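Local coordinates for oxalate biosynthetic component 1 (Burkholderia thailandensis, PDB 5IKY), which probably produces oxalate as a bifunctional enzyme of quorum sensing-dependent oxalogenesis, combining serine hydrolase activity with an additional lyase activity, at residues A[784-789]-A[933-938]; A[867-872]-A[941-946]. One frame throughout, in Å; residues are numbered along the deposited sequence.

Interaction 1: A[784-789]-A[933-938]; sequences PSTPTT and AHSSGI
The hydroxyls of T786 and S936 meet through their first torsions: S936 OG lies between its backbone N and carbonyl carbon (chi1 54°), while T786 OG1 stands anti to its carbonyl carbon, beside the backbone N (chi1 -58°). T786 OG1 and S936 OG form a 2.7 Å hydrogen bond in which either could be the donor. Next to it S785 packs against the chain around S935, its CB 3.6 Å from H934 O and 4.1 Å from S935 CB. At the other end of the contact, G937 CA makes a CA-H...O approach of 3.6 Å to P784 O. H934 to G937 form a type II' turn closed by G937 N to H934 O (2.8 Å), with S935 at positive phi (57°). This tight strand-turn-helix, in sequence HSSG, has the geometry of the nucleophile elbow of the alpha/beta hydrolase fold, and S935 OG, hydrogen-bonded to H1069 NE2, fits the role of the nucleophile. Residues 784-789 occupy the loop that in relatives often carries part of the oxyanion hole; in this enzyme that hole is unusual, and the part played by the loop remains undecided. H934 ND1 is hydrogen-bonded to F974 O, and the ring meets that of H1069. Strands 780-782 and 929-935 are parallel neighbours in the central sheet; helix 792-813 meets S785 and H934 through M801, while helix 849-860 borders T786 and S936.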
loop_
_atom_site.group_PDB
_atom_site.type_symbol
_atom_site.label_atom_id
_atom_site.label_comp_id
_atom_site.label_asym_id
_atom_site.label_seq_id
_atom_site.Cartn_x
_atom_site.Cartn_y
_atom_site.Cartn_z
ATOM N N PRO A 784 15.390 26.391 -13.392
ATOM C CA PRO A 784 14.410 26.789 -12.376
ATOM C C PRO A 784 13.313 25.749 -12.168
ATOM O O PRO A 784 12.952 25.031 -13.101
ATOM C CB PRO A 784 13.824 28.081 -12.949
ATOM C CG PRO A 784 13.950 27.916 -14.421
ATOM C CD PRO A 784 15.235 27.165 -14.637
ATOM N N SER A 785 12.799 25.670 -10.946
ATOM C CA SER A 785 11.633 24.847 -10.663
ATOM C C SER A 785 10.385 25.719 -10.722
ATOM O O SER A 785 10.426 26.836 -11.235
ATOM C CB SER A 785 11.758 24.166 -9.298
ATOM O OG SER A 785 11.935 25.117 -8.264
ATOM N N THR A 786 9.280 25.210 -10.192
ATOM C CA THR A 786 8.008 25.924 -10.249
ATOM C C THR A 786 7.936 27.184 -9.366
ATOM O O THR A 786 7.492 28.232 -9.837
ATOM C CB THR A 786 6.838 24.986 -9.879
ATOM O OG1 THR A 786 6.821 23.870 -10.776
ATOM C CG2 THR A 786 5.511 25.722 -9.970
ATOM N N PRO A 787 8.366 27.103 -8.090
ATOM C CA PRO A 787 8.173 28.306 -7.271
ATOM C C PRO A 787 9.249 29.377 -7.453
ATOM O O PRO A 787 9.120 30.465 -6.890
ATOM C CB PRO A 787 8.212 27.754 -5.845
ATOM C CG PRO A 787 9.153 26.612 -5.937
ATOM C CD PRO A 787 8.920 25.991 -7.291
ATOM N N THR A 788 10.292 29.078 -8.221
ATOM C CA THR A 788 11.411 30.004 -8.366
ATOM C C THR A 788 11.173 31.049 -9.455
ATOM O O THR A 788 11.789 31.001 -10.521
ATOM C CB THR A 788 12.719 29.253 -8.677
ATOM O OG1 THR A 788 12.596 28.579 -9.936
ATOM C CG2 THR A 788 13.017 28.236 -7.586
ATOM N N THR A 789 10.281 31.997 -9.177
ATOM C CA THR A 789 9.998 33.084 -10.111
ATOM C C THR A 789 10.672 34.382 -9.667
ATOM O O THR A 789 11.219 34.463 -8.568
ATOM C CB THR A 789 8.484 33.321 -10.262
ATOM O OG1 THR A 789 7.871 33.355 -8.968
ATOM C CG2 THR A 789 7.853 32.203 -11.078
ATOM N N ALA A 933 18.074 19.493 -12.836
ATOM C CA ALA A 933 16.647 19.761 -12.948
ATOM C C ALA A 933 15.889 19.240 -11.736
ATOM O O ALA A 933 16.213 18.182 -11.195
ATOM C CB ALA A 933 16.088 19.146 -14.226
ATOM N N HIS A 934 14.883 19.996 -11.314
ATOM C CA HIS A 934 13.998 19.570 -10.238
ATOM C C HIS A 934 12.565 20.000 -10.525
ATOM O O HIS A 934 12.335 21.074 -11.085
ATOM C CB HIS A 934 14.457 20.138 -8.894
ATOM C CG HIS A 934 13.473 19.927 -7.786
ATOM N ND1 HIS A 934 13.149 18.675 -7.306
ATOM C CD2 HIS A 934 12.733 20.807 -7.071
ATOM C CE1 HIS A 934 12.256 18.795 -6.339
ATOM N NE2 HIS A 934 11.987 20.078 -6.177
ATOM N N SER A 935 11.614 19.152 -10.137
ATOM C CA SER A 935 10.190 19.431 -10.310
ATOM C C SER A 935 9.842 19.694 -11.775
ATOM O O SER A 935 9.947 18.802 -12.618
ATOM C CB SER A 935 9.767 20.620 -9.440
ATOM O OG SER A 935 8.370 20.838 -9.511
ATOM N N SER A 936 9.438 20.925 -12.074
ATOM C CA SER A 936 9.055 21.299 -13.431
ATOM C C SER A 936 10.271 21.609 -14.297
ATOM O O SER A 936 10.131 22.000 -15.455
ATOM C CB SER A 936 8.113 22.505 -13.406
ATOM O OG SER A 936 8.682 23.577 -12.672
ATOM N N GLY A 937 11.459 21.433 -13.727
ATOM C CA GLY A 937 12.699 21.714 -14.427
ATOM C C GLY A 937 12.873 20.887 -15.686
ATOM O O GLY A 937 13.376 21.377 -16.697
ATOM N N ILE A 938 12.452 19.628 -15.628
ATOM C CA ILE A 938 12.567 18.737 -16.776
ATOM C C ILE A 938 11.661 19.206 -17.919
ATOM O O ILE A 938 11.955 18.976 -19.093
ATOM C CB ILE A 938 12.231 17.272 -16.391
ATOM C CG1 ILE A 938 12.505 16.327 -17.563
ATOM C CG2 ILE A 938 10.790 17.148 -15.914
ATOM C CD1 ILE A 938 13.921 16.407 -18.086
#

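Interaction 2: A[867-872]-A[941-946]; sequences YFSEES and AQQLDV
Q943, on the helix that follows the probable nucleophile elbow of the alpha/beta hydrolase fold, reaches across to the N-terminus of helix 870-879, where S869 is the N-cap. Polar contacts converge on Q943 OE1. S869 N donates to Q943 OE1 at 2.8 Å; the donor lies in the carbonyl plane, with a C=O...N angle of 158°. The chain of Q943 runs extended past CG (chi2 171°), which carries CD toward this end. S872 OG is also 2.9 Å from Q943 OE1, and it is hydrogen-bonded to S869 OG, so both serine hydroxyls gather beside the amide. Q943 NE2 bonds instead to N855 OD1 and A939 O, and the amide is thus held at both its polar atoms.

Apolar contacts are few and lie beside the polar group. F868 CB rests 4.1 Å from Q943 CB, and the F868 ring approaches V946 obliquely, CD1 to CG1 at 4.3 Å. Backbone carbonyls of 867-872 also meet aliphatic groups: Y867 O lies 3.8 Å from Q943 CG. The CD2 methyl of L944 sits 3.4 Å from S872 O.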
loop_
_atom_site.group_PDB
_atom_site.type_symbol
_atom_site.label_atom_id
_atom_site.label_comp_id
_atom_site.label_asym_id
_atom_site.label_seq_id
_atom_site.Cartn_x
_atom_site.Cartn_y
_atom_site.Cartn_z
ATOM N N TYR A 867 5.438 22.760 -28.657
ATOM C CA TYR A 867 4.955 23.633 -27.590
ATOM C C TYR A 867 6.076 24.156 -26.692
ATOM O O TYR A 867 6.942 23.398 -26.256
ATOM C CB TYR A 867 3.915 22.896 -26.741
ATOM C CG TYR A 867 3.309 23.719 -25.627
ATOM C CD1 TYR A 867 3.825 23.667 -24.338
ATOM C CD2 TYR A 867 2.212 24.540 -25.860
ATOM C CE1 TYR A 867 3.273 24.413 -23.317
ATOM C CE2 TYR A 867 1.652 25.289 -24.842
ATOM C CZ TYR A 867 2.187 25.222 -23.573
ATOM O OH TYR A 867 1.637 25.966 -22.554
ATOM N N PHE A 868 6.044 25.459 -26.422
ATOM C CA PHE A 868 6.972 26.082 -25.483
ATOM C C PHE A 868 6.403 27.398 -24.950
ATOM O O PHE A 868 5.712 28.121 -25.667
ATOM C CB PHE A 868 8.338 26.313 -26.136
ATOM C CG PHE A 868 8.317 27.306 -27.263
ATOM C CD1 PHE A 868 7.925 26.925 -28.536
ATOM C CD2 PHE A 868 8.705 28.619 -27.052
ATOM C CE1 PHE A 868 7.911 27.838 -29.574
ATOM C CE2 PHE A 868 8.696 29.536 -28.087
ATOM C CZ PHE A 868 8.297 29.144 -29.350
ATOM N N SER A 869 6.700 27.702 -23.689
ATOM C CA SER A 869 6.163 28.894 -23.038
ATOM C C SER A 869 7.041 30.117 -23.261
ATOM O O SER A 869 8.155 30.012 -23.776
ATOM C CB SER A 869 5.999 28.655 -21.536
ATOM O OG SER A 869 7.258 28.483 -20.905
ATOM N N GLU A 870 6.531 31.278 -22.862
ATOM C CA GLU A 870 7.284 32.523 -22.960
ATOM C C GLU A 870 8.442 32.525 -21.967
ATOM O O GLU A 870 9.489 33.119 -22.221
ATOM C CB GLU A 870 6.372 33.728 -22.715
ATOM N N GLU A 871 8.244 31.851 -20.837
ATOM C CA GLU A 871 9.276 31.749 -19.811
ATOM C C GLU A 871 10.439 30.889 -20.293
ATOM O O GLU A 871 11.590 31.116 -19.918
ATOM C CB GLU A 871 8.699 31.171 -18.514
ATOM C CG GLU A 871 7.683 32.067 -17.817
ATOM C CD GLU A 871 6.330 32.071 -18.504
ATOM O OE1 GLU A 871 5.726 30.986 -18.639
ATOM O OE2 GLU A 871 5.875 33.159 -18.915
ATOM N N SER A 872 10.130 29.899 -21.126
ATOM C CA SER A 872 11.151 29.031 -21.697
ATOM C C SER A 872 11.992 29.782 -22.722
ATOM O O SER A 872 13.202 29.574 -22.820
ATOM C CB SER A 872 10.513 27.801 -22.344
ATOM O OG SER A 872 9.751 27.069 -21.402
ATOM N N ALA A 941 13.339 22.262 -19.585
ATOM C CA ALA A 941 14.469 21.766 -20.365
ATOM C C ALA A 941 14.044 21.286 -21.749
ATOM O O ALA A 941 14.647 21.660 -22.753
ATOM C CB ALA A 941 15.166 20.648 -19.616
ATOM N N GLN A 942 13.008 20.456 -21.797
ATOM C CA GLN A 942 12.526 19.913 -23.062
ATOM C C GLN A 942 11.931 21.001 -23.949
ATOM O O GLN A 942 11.872 20.851 -25.169
ATOM C CB GLN A 942 11.496 18.811 -22.816
ATOM C CG GLN A 942 12.104 17.426 -22.674
ATOM C CD GLN A 942 11.108 16.403 -22.173
ATOM O OE1 GLN A 942 11.029 15.289 -22.693
ATOM N NE2 GLN A 942 10.344 16.773 -21.152
ATOM N N GLN A 943 11.492 22.095 -23.337
ATOM C CA GLN A 943 10.994 23.232 -24.098
ATOM C C GLN A 943 12.152 24.003 -24.727
ATOM O O GLN A 943 11.971 24.693 -25.730
ATOM C CB GLN A 943 10.151 24.151 -23.212
ATOM C CG GLN A 943 8.755 23.615 -22.939
ATOM C CD GLN A 943 8.014 24.414 -21.886
ATOM O OE1 GLN A 943 7.421 25.451 -22.180
ATOM N NE2 GLN A 943 8.037 23.929 -20.650
ATOM N N LEU A 944 13.339 23.882 -24.139
ATOM C CA LEU A 944 14.535 24.481 -24.724
ATOM C C LEU A 944 14.962 23.686 -25.953
ATOM O O LEU A 944 15.428 24.252 -26.943
ATOM C CB LEU A 944 15.685 24.538 -23.716
ATOM C CG LEU A 944 15.466 25.238 -22.374
ATOM C CD1 LEU A 944 16.800 25.473 -21.674
ATOM C CD2 LEU A 944 14.705 26.542 -22.543
ATOM N N ASP A 945 14.801 22.369 -25.873
ATOM C CA ASP A 945 15.139 21.476 -26.975
ATOM C C ASP A 945 14.236 21.736 -28.174
ATOM O O ASP A 945 14.689 21.729 -29.319
ATOM C CB ASP A 945 15.024 20.016 -26.531
ATOM C CG ASP A 945 15.892 19.702 -25.327
ATOM O OD1 ASP A 945 16.549 20.628 -24.806
ATOM O OD2 ASP A 945 15.906 18.531 -24.890
ATOM N N VAL A 946 12.955 21.962 -27.895
ATOM C CA VAL A 946 11.968 22.249 -28.930
ATOM C C VAL A 946 12.325 23.514 -29.706
ATOM O O VAL A 946 12.312 23.523 -30.938
ATOM C CB VAL A 946 10.554 22.404 -28.327
ATOM C CG1 VAL A 946 9.597 23.007 -29.343
ATOM C CG2 VAL A 946 10.038 21.061 -27.831
#

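In the fold
Helix 937-955 serves both contacts, with centres 13 Å apart: interaction 1 uses its first turn at the elbow, interaction 2 the next turns. Every touching residue of interaction 1 is buried, and it joins a loop to a strand-helix junction beside the probable active site through a hydroxyl pair and close backbone packing. Interaction 2 lies farther from the chain's centre, with Y867 and F868 partly exposed; it is the larger of the two (303 against 205 Å²), and a side-chain amide there grips a helix start. Helix 849-860 borders both: E849, M852 and R856 face interaction 1, while N855 and L859 face Q943 of interaction 2.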